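Local atomic coordinates of glyoxalase family protein, putative (Bacillus anthracis, PDB entry 2QQZ), a protein that is of unknown function but belongs to the glyoxalase/bleomycin resistance protein/dioxygenase superfamily, whose members are commonly metal-dependent enzymes or small-molecule binding proteins. Residues His13-Ala18 / Gly63-Phe68; Ala17-Cys22 / Asp113-Arg118; Glu24-Phe29 / Gly49-Lys54; Val106-Val111 / Arg118-Glu123. All coordinates share one frame; numbering follows the deposited sequence. Where two conformers were deposited one is given.

Contact 1 (His13-Ala18 / Gly63-Phe68); sequences HVQVAA and GVEQNF
A17 and A18 run alongside G63 and V64 as parallel strands, and F68 folds back onto the same two alanines. The backbone grip begins with a nearly straight bond from G63 N to V16 O (2.9 Å). A18 then works in both directions: its N gives a weak bond to G63 O, while its O takes a short bond from E65 N (2.7 Å). Among the side chains, A17 CB sits against F68 CD1 (3.7 Å) and also meets the aliphatic CG of E65. A18 CA lies over one face of the F68 ring, toward the rim and 3.9 Å from its centroid, a CH-pi contact. Alanines suit both places because short side chains let the ring settle against the backbone. A type I turn from E65 to F68 reverses the chain, and with CG anti to the backbone N (chi1 173°) the F68 ring is directed back to the strand. G63, lacking a side chain, accommodates the carboxamide of Q15, whose CD lies 4.4 Å from G63 CA. Farther out, V16 and A18 pack on I62, V16 reaches Y30 of helix 23-33, and H13 to Q15 pair antiparallel with a strand of the second subunit, continuing the sheet.

Contact 2 (Ala17-Cys22 / Asp113-Arg118); sequences AAPVGC and DPFGNR. With SO4 (sulfate ion), chain D.
F115 meets A18, P19 and C22 with its ring, and N117 ties the same loop to A17 by a hydrogen bond. The apolar contacts centre on F115. A18 CB lies over one face of the ring, offset toward the rim and 4.0 Å from the centroid, while P114 CB covers the opposite face from within the loop, over the ring centre. P19 CD approaches F115 CD1 (3.6 Å), and C22 CB touches F115 CZ (3.6 Å). C22 SG stands obliquely farther off, a sulfur-aromatic contact. A flat ring suits the place: its opposite faces take A18 CB and P114 CB while its carbons meet P19 CD and C22 CB.

The polar contacts run through the amide of N117. Its ND2 gives one hydrogen to A17 O (2.8 Å), tilted about 20° from the amide plane, and another to D113 OD2 (2.9 Å), within that plane and almost straight. Water 1 bridges N117 OD1 and A17 N, so the amide serves both backbone groups of A17. D113 holds the loop itself: its OD1 takes F115 N, forming an Asx turn (2.7 Å), and N117 N, the two donors coming from opposite faces of the carboxylate. G116 ends the type I turn at positive phi (94°), where a CB would jam against the preceding carbonyl O; hence glycine. Away from the contact, R118 NH1 and NH2 both bond O1 of a sulfate, probably from the crystallisation liquor.

Around the contact, D113 also bonds Y30 of helix 23-33, P114 packs on F29, and A18 and C22 rest on strand 58-64.

Contact 3 (Glu24-Phe29 / Gly49-Lys54); sequences EEARAF and GGCWFK. With SO4 (sulfate ion), chain C.
A26 and R27 on the helix meet C51 and F53 on the strand, which runs nearly parallel to it: the axes lie 10° apart in direction and approach to 9.5 Å. The close part is small and mostly apolar. A26 CB touches C51 SG at 3.8 Å, and the alanine's short side chain lets the helix come down close to the sheet. F53 reaches the helix with the tip of its ring, CZ lying 3.9 Å from R27 CA and about as far from A26 O. C51 and F53 both point to the helix and are buried, so a small sulfur side chain and a ring fill the gap.

The looser side belongs to R27. Its CG passes 4.0 Å from C51 SG, and its side chain crosses that of F53 at about a right angle; the exposed guanidinium is salt-bridged to E38. On the other face of the sheet W52, stacked with H61, offers NE1 in its ring plane to sulfate O1 (2.9 Å).

A helix laid on one face of a mixed sheet fits the beta-alpha-beta-beta-beta module of this superfamily; the sulfate, probably from the crystallisation liquor, lies on the face where relatives usually bind ligands.

Contact 4 (Val106-Val111 / Arg118-Glu123); sequences VIRFYV and RIEFME. With SO4 (sulfate ion), chain D.
V106-V111 and R118-E123 form an antiparallel hairpin, axes 4.7 Å apart and at 166°, with six backbone hydrogen bonds in the pairs I107/E123, F109/F121 and V111/I119. Between these, R108 faces M122 (selenomethionine) and Y110 faces E120 in non-hydrogen-bonded pairs. On the face of Y110, the guanidinium of R118 lies flat over the rim of the tyrosine ring, planes only 8° apart and centres 4.3 Å apart. The R118 chain bends at chi3 (-80°), which swings NE to within 3.8 Å of Y110 CB. E120 runs beside Y110 on the same face, its OE1 at the ring edge (3.6 Å from CE1) and bonded to H75. Its OE2 reaches R108 NH1 only by a long salt bridge (3.7 Å), with water 2 donating to OE2; R108 has its main salt-bridge partner in D100. On the other face, F121 CB sits over the F109 ring, and V111 CG2 meets the edge of the F121 ring (3.7 Å); F109 and F121 pack on helix 83-92. F109, V111, I119 and F121 make one face mainly apolar, with E123 at its end; on the other, Y110 and a sulfate probably stabilise the R118 charge, and D100 mainly that of R108, with E120 at longer range.

In the fold
From the N terminus, strand 8-18 enters contact 1, which pairs it with strand 58-64 and closes a loop of 44 residues. Within that loop lies contact 3, which lays helix 23-33 against the sheet that contact 1 closes, at strand 51-55. Contact 2 starts from the same strand but spans 90 residues, enclosing contact 3 and bringing the 113-118 turn of the second sheet against the end of strand 8-18 in the first. Contact 4 is the local hairpin flanking that turn; it crosses contact 2 in sequence, shares R118 with it, and follows contacts 1 and 3. F29 packing on V111 also links the two halves.

Contact 1 (His13-Ala18 / Gly63-Phe68)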
loop_
_atom_site.group_PDB
_atom_site.type_symbol
_atom_site.label_atom_id
_atom_site.label_comp_id
_atom_site.label_asym_id
_atom_site.label_seq_id
_atom_site.Cartn_x
_atom_site.Cartn_y
_atom_site.Cartn_z
ATOM N N HIS A 13 -0.713 -5.750 4.356
ATOM C CA HIS A 13 0.437 -4.878 4.557
ATOM C C HIS A 13 0.808 -4.252 3.233
ATOM O O HIS A 13 0.325 -4.657 2.197
ATOM C CB HIS A 13 1.679 -5.635 5.182
ATOM C CG HIS A 13 2.304 -6.651 4.278
ATOM N ND1 HIS A 13 1.911 -7.975 4.278
ATOM C CD2 HIS A 13 3.305 -6.557 3.378
ATOM C CE1 HIS A 13 2.626 -8.649 3.395
ATOM N NE2 HIS A 13 3.480 -7.808 2.832
ATOM N N VAL A 14 1.655 -3.224 3.301
ATOM C CA VAL A 14 2.311 -2.658 2.132
ATOM C C VAL A 14 3.821 -2.832 2.281
ATOM O O VAL A 14 4.393 -2.689 3.379
ATOM C CB VAL A 14 1.954 -1.148 1.914
ATOM C CG1 VAL A 14 0.510 -1.026 1.548
ATOM C CG2 VAL A 14 2.275 -0.275 3.189
ATOM N N GLN A 15 4.450 -3.190 1.176
ATOM C CA GLN A 15 5.879 -3.316 1.147
ATOM C C GLN A 15 6.441 -2.042 0.518
ATOM O O GLN A 15 6.124 -1.729 -0.618
ATOM C CB GLN A 15 6.295 -4.582 0.381
ATOM C CG GLN A 15 7.814 -4.513 0.170
ATOM C CD GLN A 15 8.503 -5.780 0.461
ATOM O OE1 GLN A 15 8.401 -6.319 1.558
ATOM N NE2 GLN A 15 9.211 -6.285 -0.518
ATOM N N VAL A 16 7.265 -1.303 1.265
ATOM C CA VAL A 16 7.936 -0.048 0.817
ATOM C C VAL A 16 9.424 -0.371 0.622
ATOM O O VAL A 16 10.025 -1.041 1.459
ATOM C CB VAL A 16 7.769 1.016 1.918
ATOM C CG1 VAL A 16 8.597 2.291 1.669
ATOM C CG2 VAL A 16 6.272 1.351 2.092
ATOM N N ALA A 17 10.004 0.051 -0.493
ATOM C CA ALA A 17 11.383 -0.356 -0.783
ATOM C C ALA A 17 12.341 0.675 -0.178
ATOM O O ALA A 17 11.942 1.831 0.070
ATOM C CB ALA A 17 11.575 -0.502 -2.249
ATOM N N ALA A 18 13.586 0.256 0.029
ATOM C CA ALA A 18 14.623 1.077 0.620
ATOM C C ALA A 18 15.954 0.464 0.247
ATOM O O ALA A 18 16.026 -0.720 -0.148
ATOM C CB ALA A 18 14.443 1.107 2.131
ATOM N N GLY A 63 11.397 -3.165 2.861
ATOM C CA GLY A 63 12.176 -4.214 2.233
ATOM C C GLY A 63 13.349 -3.620 1.470
ATOM O O GLY A 63 13.215 -2.616 0.717
ATOM N N VAL A 64 14.497 -4.258 1.654
ATOM C CA VAL A 64 15.782 -3.823 1.120
ATOM C C VAL A 64 15.813 -4.136 -0.373
ATOM O O VAL A 64 15.418 -5.255 -0.797
ATOM C CB VAL A 64 16.950 -4.536 1.863
ATOM C CG1 VAL A 64 18.143 -4.615 0.992
ATOM C CG2 VAL A 64 17.323 -3.756 3.077
ATOM N N GLU A 65 16.272 -3.154 -1.174
ATOM C CA GLU A 65 16.421 -3.360 -2.613
ATOM C C GLU A 65 17.747 -2.805 -3.106
ATOM O O GLU A 65 18.033 -1.597 -2.992
ATOM C CB GLU A 65 15.248 -2.717 -3.375
ATOM C CG GLU A 65 13.871 -3.337 -3.076
ATOM C CD GLU A 65 13.693 -4.801 -3.557
ATOM O OE1 GLU A 65 14.571 -5.332 -4.281
ATOM O OE2 GLU A 65 12.646 -5.423 -3.216
ATOM N N GLN A 66 18.586 -3.665 -3.659
ATOM C CA GLN A 66 19.789 -3.209 -4.214
ATOM C C GLN A 66 19.533 -2.240 -5.377
ATOM O O GLN A 66 20.293 -1.272 -5.556
ATOM C CB GLN A 66 20.536 -4.425 -4.728
ATOM C CG GLN A 66 21.751 -4.147 -5.338
ATOM C CD GLN A 66 22.280 -5.389 -6.023
ATOM O OE1 GLN A 66 21.562 -6.388 -6.207
ATOM N NE2 GLN A 66 23.521 -5.340 -6.396
ATOM N N ASN A 67 18.454 -2.491 -6.121
ATOM C CA ASN A 67 18.076 -1.609 -7.243
ATOM C C ASN A 67 16.953 -0.660 -6.814
ATOM O O ASN A 67 16.039 -0.411 -7.540
ATOM C CB ASN A 67 17.679 -2.422 -8.456
ATOM C CG ASN A 67 18.860 -3.122 -9.092
ATOM O OD1 ASN A 67 18.784 -4.325 -9.396
ATOM N ND2 ASN A 67 19.968 -2.394 -9.275
ATOM N N PHE A 68 17.031 -0.153 -5.594
ATOM C CA PHE A 68 16.019 0.751 -5.092
ATOM C C PHE A 68 15.753 2.009 -5.993
ATOM O O PHE A 68 16.692 2.737 -6.404
ATOM C CB PHE A 68 16.389 1.200 -3.685
ATOM C CG PHE A 68 15.494 2.280 -3.137
ATOM C CD1 PHE A 68 14.160 2.051 -2.924
ATOM C CD2 PHE A 68 16.033 3.539 -2.792
ATOM C CE1 PHE A 68 13.314 3.051 -2.413
ATOM C CE2 PHE A 68 15.222 4.549 -2.307
ATOM C CZ PHE A 68 13.879 4.304 -2.057
#

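Contact 2 (Ala17-Cys22 / Asp113-Arg118)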
loop_
_atom_site.group_PDB
_atom_site.type_symbol
_atom_site.label_atom_id
_atom_site.label_comp_id
_atom_site.label_asym_id
_atom_site.label_seq_id
_atom_site.Cartn_x
_atom_site.Cartn_y
_atom_site.Cartn_z
ATOM N N ALA A 17 10.004 0.051 -0.493
ATOM C CA ALA A 17 11.383 -0.356 -0.783
ATOM C C ALA A 17 12.341 0.675 -0.178
ATOM O O ALA A 17 11.942 1.831 0.070
ATOM C CB ALA A 17 11.575 -0.502 -2.249
ATOM N N ALA A 18 13.586 0.256 0.029
ATOM C CA ALA A 18 14.623 1.077 0.620
ATOM C C ALA A 18 15.954 0.464 0.247
ATOM O O ALA A 18 16.026 -0.720 -0.148
ATOM C CB ALA A 18 14.443 1.107 2.131
ATOM N N PRO A 19 17.030 1.251 0.332
ATOM C CA PRO A 19 18.300 0.629 -0.016
ATOM C C PRO A 19 18.906 -0.319 1.035
ATOM O O PRO A 19 18.540 -0.282 2.218
ATOM C CB PRO A 19 19.236 1.828 -0.229
ATOM C CG PRO A 19 18.625 2.965 0.538
ATOM C CD PRO A 19 17.147 2.689 0.643
ATOM N N VAL A 20 19.913 -1.082 0.607
ATOM C CA VAL A 20 20.653 -1.916 1.575
ATOM C C VAL A 20 21.195 -1.000 2.680
ATOM O O VAL A 20 21.660 0.097 2.388
ATOM C CB VAL A 20 21.804 -2.617 0.844
ATOM C CG1 VAL A 20 22.574 -3.523 1.756
ATOM C CG2 VAL A 20 21.247 -3.404 -0.342
ATOM N N GLY A 21 21.163 -1.447 3.931
ATOM C CA GLY A 21 21.673 -0.653 5.051
ATOM C C GLY A 21 20.669 0.324 5.629
ATOM O O GLY A 21 21.016 1.121 6.474
ATOM N N CYS A 22 19.411 0.242 5.219
ATOM C CA CYS A 22 18.415 1.281 5.553
ATOM C C CYS A 22 17.889 1.227 6.997
ATOM O O CYS A 22 17.168 2.161 7.407
ATOM C CB CYS A 22 17.182 1.139 4.640
ATOM S SG CYS A 22 16.350 -0.485 4.920
ATOM N N ASP A 113 9.707 9.719 3.196
ATOM C CA ASP A 113 10.551 9.056 4.219
ATOM C C ASP A 113 12.035 9.382 3.895
ATOM O O ASP A 113 12.308 10.117 2.929
ATOM C CB ASP A 113 10.283 7.531 4.334
ATOM C CG ASP A 113 10.765 6.724 3.105
ATOM O OD1 ASP A 113 11.541 7.275 2.273
ATOM O OD2 ASP A 113 10.413 5.519 3.013
ATOM N N PRO A 114 12.987 8.876 4.711
ATOM C CA PRO A 114 14.386 9.195 4.483
ATOM C C PRO A 114 14.896 8.719 3.102
ATOM O O PRO A 114 15.943 9.219 2.666
ATOM C CB PRO A 114 15.079 8.426 5.607
ATOM C CG PRO A 114 14.074 8.330 6.600
ATOM C CD PRO A 114 12.856 8.015 5.893
ATOM N N PHE A 115 14.158 7.867 2.376
ATOM C CA PHE A 115 14.709 7.270 1.135
ATOM C C PHE A 115 14.014 7.880 -0.073
ATOM O O PHE A 115 14.322 7.536 -1.218
ATOM C CB PHE A 115 14.522 5.747 1.128
ATOM C CG PHE A 115 14.790 5.131 2.469
ATOM C CD1 PHE A 115 16.101 5.164 3.011
ATOM C CD2 PHE A 115 13.748 4.633 3.236
ATOM C CE1 PHE A 115 16.354 4.667 4.300
ATOM C CE2 PHE A 115 13.991 4.108 4.576
ATOM C CZ PHE A 115 15.278 4.143 5.084
ATOM N N GLY A 116 13.108 8.824 0.197
ATOM C CA GLY A 116 12.443 9.542 -0.838
ATOM C C GLY A 116 11.089 8.943 -1.235
ATOM O O GLY A 116 10.502 9.424 -2.205
ATOM N N ASN A 117 10.615 7.904 -0.547
ATOM C CA ASN A 117 9.240 7.365 -0.789
ATOM C C ASN A 117 8.177 8.321 -0.216
ATOM O O ASN A 117 8.329 8.812 0.923
ATOM C CB ASN A 117 9.022 5.991 -0.124
ATOM C CG ASN A 117 9.992 4.952 -0.602
ATOM O OD1 ASN A 117 10.031 4.621 -1.791
ATOM N ND2 ASN A 117 10.762 4.403 0.329
ATOM N N ARG A 118 7.169 8.616 -1.026
ATOM C CA ARG A 118 5.970 9.360 -0.578
ATOM C C ARG A 118 5.075 8.492 0.320
ATOM O O ARG A 118 4.793 7.313 0.015
ATOM C CB ARG A 118 5.173 9.807 -1.768
ATOM C CG ARG A 118 3.838 10.490 -1.430
ATOM C CD ARG A 118 3.433 11.407 -2.637
ATOM N NE ARG A 118 4.183 12.676 -2.566
ATOM C CZ ARG A 118 3.885 13.782 -3.261
ATOM N NH1 ARG A 118 2.868 13.789 -4.126
ATOM N NH2 ARG A 118 4.640 14.865 -3.135
HETATM S S SO4 D . 3.479 16.641 -6.569
HETATM O O1 SO4 D . 3.035 16.665 -5.193
HETATM O O2 SO4 D . 2.505 16.033 -7.455
HETATM O O3 SO4 D . 3.701 18.044 -6.917
HETATM O O4 SO4 D . 4.736 15.951 -6.718
HETATM O O HOH W 1 8.961 2.150 -2.230
#

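Contact 3 (Glu24-Phe29 / Gly49-Lys54)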
loop_
_atom_site.group_PDB
_atom_site.type_symbol
_atom_site.label_atom_id
_atom_site.label_comp_id
_atom_site.label_asym_id
_atom_site.label_seq_id
_atom_site.Cartn_x
_atom_site.Cartn_y
_atom_site.Cartn_z
ATOM N N GLU A 24 18.636 1.534 10.203
ATOM C CA GLU A 24 18.759 2.574 11.227
ATOM C C GLU A 24 17.843 3.771 10.892
ATOM O O GLU A 24 17.012 4.205 11.724
ATOM C CB GLU A 24 20.195 3.057 11.306
ATOM C CG GLU A 24 20.809 3.053 12.671
ATOM C CD GLU A 24 22.268 3.497 12.599
ATOM O OE1 GLU A 24 22.577 4.316 11.686
ATOM O OE2 GLU A 24 23.113 3.025 13.419
ATOM N N GLU A 25 17.994 4.269 9.667
ATOM C CA GLU A 25 17.179 5.389 9.157
ATOM C C GLU A 25 15.686 5.073 9.107
ATOM O O GLU A 25 14.853 5.928 9.398
ATOM C CB GLU A 25 17.662 5.822 7.778
ATOM C CG GLU A 25 18.767 6.802 7.839
ATOM C CD GLU A 25 18.994 7.473 6.499
ATOM O OE1 GLU A 25 18.835 8.721 6.419
ATOM O OE2 GLU A 25 19.307 6.746 5.522
ATOM N N ALA A 26 15.337 3.844 8.756
ATOM C CA ALA A 26 13.936 3.433 8.715
ATOM C C ALA A 26 13.313 3.450 10.135
ATOM O O ALA A 26 12.182 3.962 10.332
ATOM C CB ALA A 26 13.815 2.034 8.090
ATOM N N ARG A 27 14.052 2.902 11.119
ATOM C CA ARG A 27 13.601 2.910 12.510
ATOM C C ARG A 27 13.514 4.339 13.022
ATOM O O ARG A 27 12.545 4.683 13.700
ATOM C CB ARG A 27 14.485 2.020 13.415
ATOM C CG ARG A 27 14.500 0.587 12.924
ATOM C CD ARG A 27 15.021 -0.460 13.859
ATOM N NE ARG A 27 16.353 -0.907 13.536
ATOM C CZ ARG A 27 16.708 -2.139 13.155
ATOM N NH1 ARG A 27 17.992 -2.362 12.937
ATOM N NH2 ARG A 27 15.824 -3.132 13.009
ATOM N N ALA A 28 14.497 5.179 12.686
ATOM C CA ALA A 28 14.437 6.570 13.108
ATOM C C ALA A 28 13.163 7.279 12.587
ATOM O O ALA A 28 12.535 8.068 13.318
ATOM C CB ALA A 28 15.731 7.332 12.727
ATOM N N PHE A 29 12.744 6.976 11.359
ATOM C CA PHE A 29 11.621 7.674 10.792
ATOM C C PHE A 29 10.276 6.986 11.087
ATOM O O PHE A 29 9.398 7.593 11.738
ATOM C CB PHE A 29 11.805 7.882 9.287
ATOM C CG PHE A 29 10.636 8.573 8.629
ATOM C CD1 PHE A 29 10.560 9.984 8.597
ATOM C CD2 PHE A 29 9.626 7.821 8.039
ATOM C CE1 PHE A 29 9.492 10.613 7.958
ATOM C CE2 PHE A 29 8.557 8.446 7.393
ATOM C CZ PHE A 29 8.502 9.850 7.372
ATOM N N GLY A 49 17.290 -8.482 5.576
ATOM C CA GLY A 49 17.357 -7.080 5.984
ATOM C C GLY A 49 16.001 -6.393 6.041
ATOM O O GLY A 49 14.998 -6.988 5.669
ATOM N N GLY A 50 15.953 -5.134 6.479
ATOM C CA GLY A 50 14.728 -4.367 6.418
ATOM C C GLY A 50 14.051 -4.474 7.769
ATOM O O GLY A 50 14.592 -5.093 8.687
ATOM N N CYS A 51 12.898 -3.839 7.913
ATOM C CA CYS A 51 12.137 -3.857 9.144
ATOM C C CYS A 51 10.651 -3.734 8.910
ATOM O O CYS A 51 10.212 -3.305 7.838
ATOM C CB CYS A 51 12.634 -2.831 10.163
ATOM S SG CYS A 51 13.558 -1.459 9.566
ATOM N N TRP A 52 9.880 -4.133 9.933
ATOM C CA TRP A 52 8.427 -4.164 9.893
ATOM C C TRP A 52 7.904 -3.289 11.004
ATOM O O TRP A 52 8.474 -3.272 12.091
ATOM C CB TRP A 52 7.927 -5.592 10.134
ATOM C CG TRP A 52 8.188 -6.549 8.961
ATOM C CD1 TRP A 52 8.996 -6.319 7.884
ATOM C CD2 TRP A 52 7.614 -7.862 8.767
ATOM N NE1 TRP A 52 8.958 -7.386 7.014
ATOM C CE2 TRP A 52 8.159 -8.376 7.545
ATOM C CE3 TRP A 52 6.740 -8.681 9.539
ATOM C CZ2 TRP A 52 7.831 -9.670 7.035
ATOM C CZ3 TRP A 52 6.396 -9.959 9.034
ATOM C CH2 TRP A 52 6.944 -10.436 7.792
ATOM N N PHE A 53 6.809 -2.582 10.731
ATOM C CA PHE A 53 6.219 -1.674 11.722
ATOM C C PHE A 53 4.726 -1.939 11.714
ATOM O O PHE A 53 4.181 -2.271 10.679
ATOM C CB PHE A 53 6.538 -0.201 11.451
ATOM C CG PHE A 53 7.998 0.086 11.436
ATOM C CD1 PHE A 53 8.655 0.465 12.599
ATOM C CD2 PHE A 53 8.739 -0.084 10.263
ATOM C CE1 PHE A 53 10.021 0.687 12.600
ATOM C CE2 PHE A 53 10.117 0.125 10.247
ATOM C CZ PHE A 53 10.755 0.518 11.413
ATOM N N LYS A 54 4.106 -1.879 12.890
ATOM C CA LYS A 54 2.673 -2.072 13.054
ATOM C C LYS A 54 1.898 -0.766 12.832
ATOM O O LYS A 54 2.298 0.258 13.360
ATOM C CB LYS A 54 2.456 -2.535 14.505
ATOM C CG LYS A 54 1.030 -2.887 14.841
ATOM C CD LYS A 54 0.837 -3.159 16.346
ATOM C CE LYS A 54 -0.649 -3.066 16.657
ATOM N NZ LYS A 54 -1.341 -4.206 15.974
HETATM S S SO4 C . 10.471 -9.009 3.517
HETATM O O1 SO4 C . 9.398 -8.708 4.482
HETATM O O2 SO4 C . 11.611 -9.736 4.117
HETATM O O3 SO4 C . 10.953 -7.714 3.013
HETATM O O4 SO4 C . 9.934 -9.843 2.448
#

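Contact 4 (Val106-Val111 / Arg118-Glu123)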
loop_
_atom_site.group_PDB
_atom_site.type_symbol
_atom_site.label_atom_id
_atom_site.label_comp_id
_atom_site.label_asym_id
_atom_site.label_seq_id
_atom_site.Cartn_x
_atom_site.Cartn_y
_atom_site.Cartn_z
ATOM N N VAL A 106 -11.825 15.354 3.316
ATOM C CA VAL A 106 -10.673 14.734 3.958
ATOM C C VAL A 106 -9.532 15.737 4.150
ATOM O O VAL A 106 -9.204 16.537 3.275
ATOM C CB VAL A 106 -10.187 13.488 3.164
ATOM C CG1 VAL A 106 -8.919 12.935 3.746
ATOM C CG2 VAL A 106 -11.233 12.351 3.186
ATOM N N ILE A 107 -8.898 15.688 5.305
ATOM C CA ILE A 107 -7.697 16.455 5.527
ATOM C C ILE A 107 -6.576 15.506 5.243
ATOM O O ILE A 107 -6.606 14.338 5.676
ATOM C CB ILE A 107 -7.612 16.944 7.007
ATOM C CG1 ILE A 107 -8.819 17.837 7.303
ATOM C CG2 ILE A 107 -6.260 17.665 7.299
ATOM C CD1 ILE A 107 -8.944 18.319 8.767
ATOM N N ARG A 108 -5.551 15.971 4.550
ATOM C CA ARG A 108 -4.460 15.056 4.261
ATOM C C ARG A 108 -3.211 15.769 3.820
ATOM O O ARG A 108 -3.242 16.920 3.381
ATOM C CB ARG A 108 -4.908 14.074 3.190
ATOM C CG ARG A 108 -5.075 14.695 1.837
ATOM C CD ARG A 108 -5.549 13.653 0.899
ATOM N NE ARG A 108 -5.833 14.324 -0.381
ATOM C CZ ARG A 108 -6.035 13.713 -1.548
ATOM N NH1 ARG A 108 -6.008 12.383 -1.637
ATOM N NH2 ARG A 108 -6.292 14.452 -2.614
ATOM N N PHE A 109 -2.098 15.073 3.913
ATOM C CA PHE A 109 -0.816 15.657 3.530
ATOM C C PHE A 109 0.185 14.541 3.246
ATOM O O PHE A 109 -0.007 13.371 3.696
ATOM C CB PHE A 109 -0.292 16.609 4.617
ATOM C CG PHE A 109 0.078 15.944 5.928
ATOM C CD1 PHE A 109 1.357 15.437 6.129
ATOM C CD2 PHE A 109 -0.847 15.843 6.961
ATOM C CE1 PHE A 109 1.713 14.867 7.330
ATOM C CE2 PHE A 109 -0.514 15.243 8.188
ATOM C CZ PHE A 109 0.747 14.740 8.369
ATOM N N TYR A 110 1.262 14.896 2.538
ATOM C CA TYR A 110 2.290 13.919 2.172
ATOM C C TYR A 110 3.561 14.294 2.880
ATOM O O TYR A 110 3.821 15.464 3.142
ATOM C CB TYR A 110 2.564 13.949 0.676
ATOM C CG TYR A 110 1.343 13.894 -0.176
ATOM C CD1 TYR A 110 0.521 12.767 -0.158
ATOM C CD2 TYR A 110 1.031 14.925 -1.060
ATOM C CE1 TYR A 110 -0.614 12.685 -0.949
ATOM C CE2 TYR A 110 -0.113 14.837 -1.890
ATOM C CZ TYR A 110 -0.926 13.730 -1.804
ATOM O OH TYR A 110 -2.064 13.575 -2.594
ATOM N N VAL A 111 4.367 13.288 3.151
ATOM C CA VAL A 111 5.748 13.473 3.548
ATOM C C VAL A 111 6.572 12.492 2.702
ATOM O O VAL A 111 6.021 11.565 2.094
ATOM C CB VAL A 111 5.952 13.204 5.055
ATOM C CG1 VAL A 111 4.957 13.977 5.871
ATOM C CG2 VAL A 111 5.795 11.719 5.366
ATOM N N ARG A 118 7.169 8.616 -1.026
ATOM C CA ARG A 118 5.970 9.360 -0.578
ATOM C C ARG A 118 5.075 8.492 0.320
ATOM O O ARG A 118 4.793 7.313 0.015
ATOM C CB ARG A 118 5.173 9.807 -1.768
ATOM C CG ARG A 118 3.838 10.490 -1.430
ATOM C CD ARG A 118 3.433 11.407 -2.637
ATOM N NE ARG A 118 4.183 12.676 -2.566
ATOM C CZ ARG A 118 3.885 13.782 -3.261
ATOM N NH1 ARG A 118 2.868 13.789 -4.126
ATOM N NH2 ARG A 118 4.640 14.865 -3.135
ATOM N N ILE A 119 4.609 9.095 1.404
ATOM C CA ILE A 119 3.657 8.488 2.350
ATOM C C ILE A 119 2.582 9.573 2.517
ATOM O O ILE A 119 2.939 10.761 2.628
ATOM C CB ILE A 119 4.301 8.315 3.761
ATOM C CG1 ILE A 119 5.504 7.389 3.663
ATOM C CG2 ILE A 119 3.256 7.813 4.794
ATOM C CD1 ILE A 119 5.174 5.979 3.130
ATOM N N GLU A 120 1.313 9.164 2.556
ATOM C CA GLU A 120 0.207 10.075 2.789
ATOM C C GLU A 120 -0.460 9.774 4.124
ATOM O O GLU A 120 -0.558 8.595 4.544
ATOM C CB GLU A 120 -0.803 9.885 1.686
ATOM C CG GLU A 120 -2.151 10.686 1.940
ATOM C CD GLU A 120 -3.165 10.372 0.879
ATOM O OE1 GLU A 120 -2.741 9.861 -0.208
ATOM O OE2 GLU A 120 -4.385 10.595 1.139
ATOM N N PHE A 121 -0.817 10.836 4.842
ATOM C CA PHE A 121 -1.616 10.778 6.056
ATOM C C PHE A 121 -2.935 11.500 5.828
ATOM O O PHE A 121 -2.963 12.609 5.227
ATOM C CB PHE A 121 -0.815 11.369 7.195
ATOM C CG PHE A 121 0.477 10.634 7.452
ATOM C CD1 PHE A 121 0.470 9.355 8.022
ATOM C CD2 PHE A 121 1.692 11.191 7.091
ATOM C CE1 PHE A 121 1.650 8.678 8.275
ATOM C CE2 PHE A 121 2.854 10.503 7.318
ATOM C CZ PHE A 121 2.828 9.247 7.911
HETATM N N MSE A 122 -4.045 10.868 6.250
HETATM C CA MSE A 122 -5.368 11.456 6.065
HETATM C C MSE A 122 -6.327 11.213 7.241
HETATM O O MSE A 122 -6.171 10.245 7.942
HETATM C CB MSE A 122 -6.037 10.847 4.852
HETATM C CG MSE A 122 -6.112 9.326 4.923
HETATM SE SE MSE A 122 -7.307 8.825 3.447
HETATM C CE MSE A 122 -9.050 9.043 4.389
ATOM N N GLU A 123 -7.325 12.091 7.395
ATOM C CA GLU A 123 -8.433 11.861 8.312
ATOM C C GLU A 123 -9.691 12.457 7.719
ATOM O O GLU A 123 -9.639 13.510 7.079
ATOM C CB GLU A 123 -8.092 12.482 9.678
ATOM C CG GLU A 123 -9.080 12.124 10.783
ATOM C CD GLU A 123 -8.765 12.795 12.092
ATOM O OE1 GLU A 123 -8.089 13.848 12.100
ATOM O OE2 GLU A 123 -9.218 12.286 13.139
HETATM S S SO4 D . 3.479 16.641 -6.569
HETATM O O1 SO4 D . 3.035 16.665 -5.193
HETATM O O2 SO4 D . 2.505 16.033 -7.455
HETATM O O3 SO4 D . 3.701 18.044 -6.917
HETATM O O4 SO4 D . 4.736 15.951 -6.718
HETATM O O HOH W 2 -7.025 10.497 0.966
#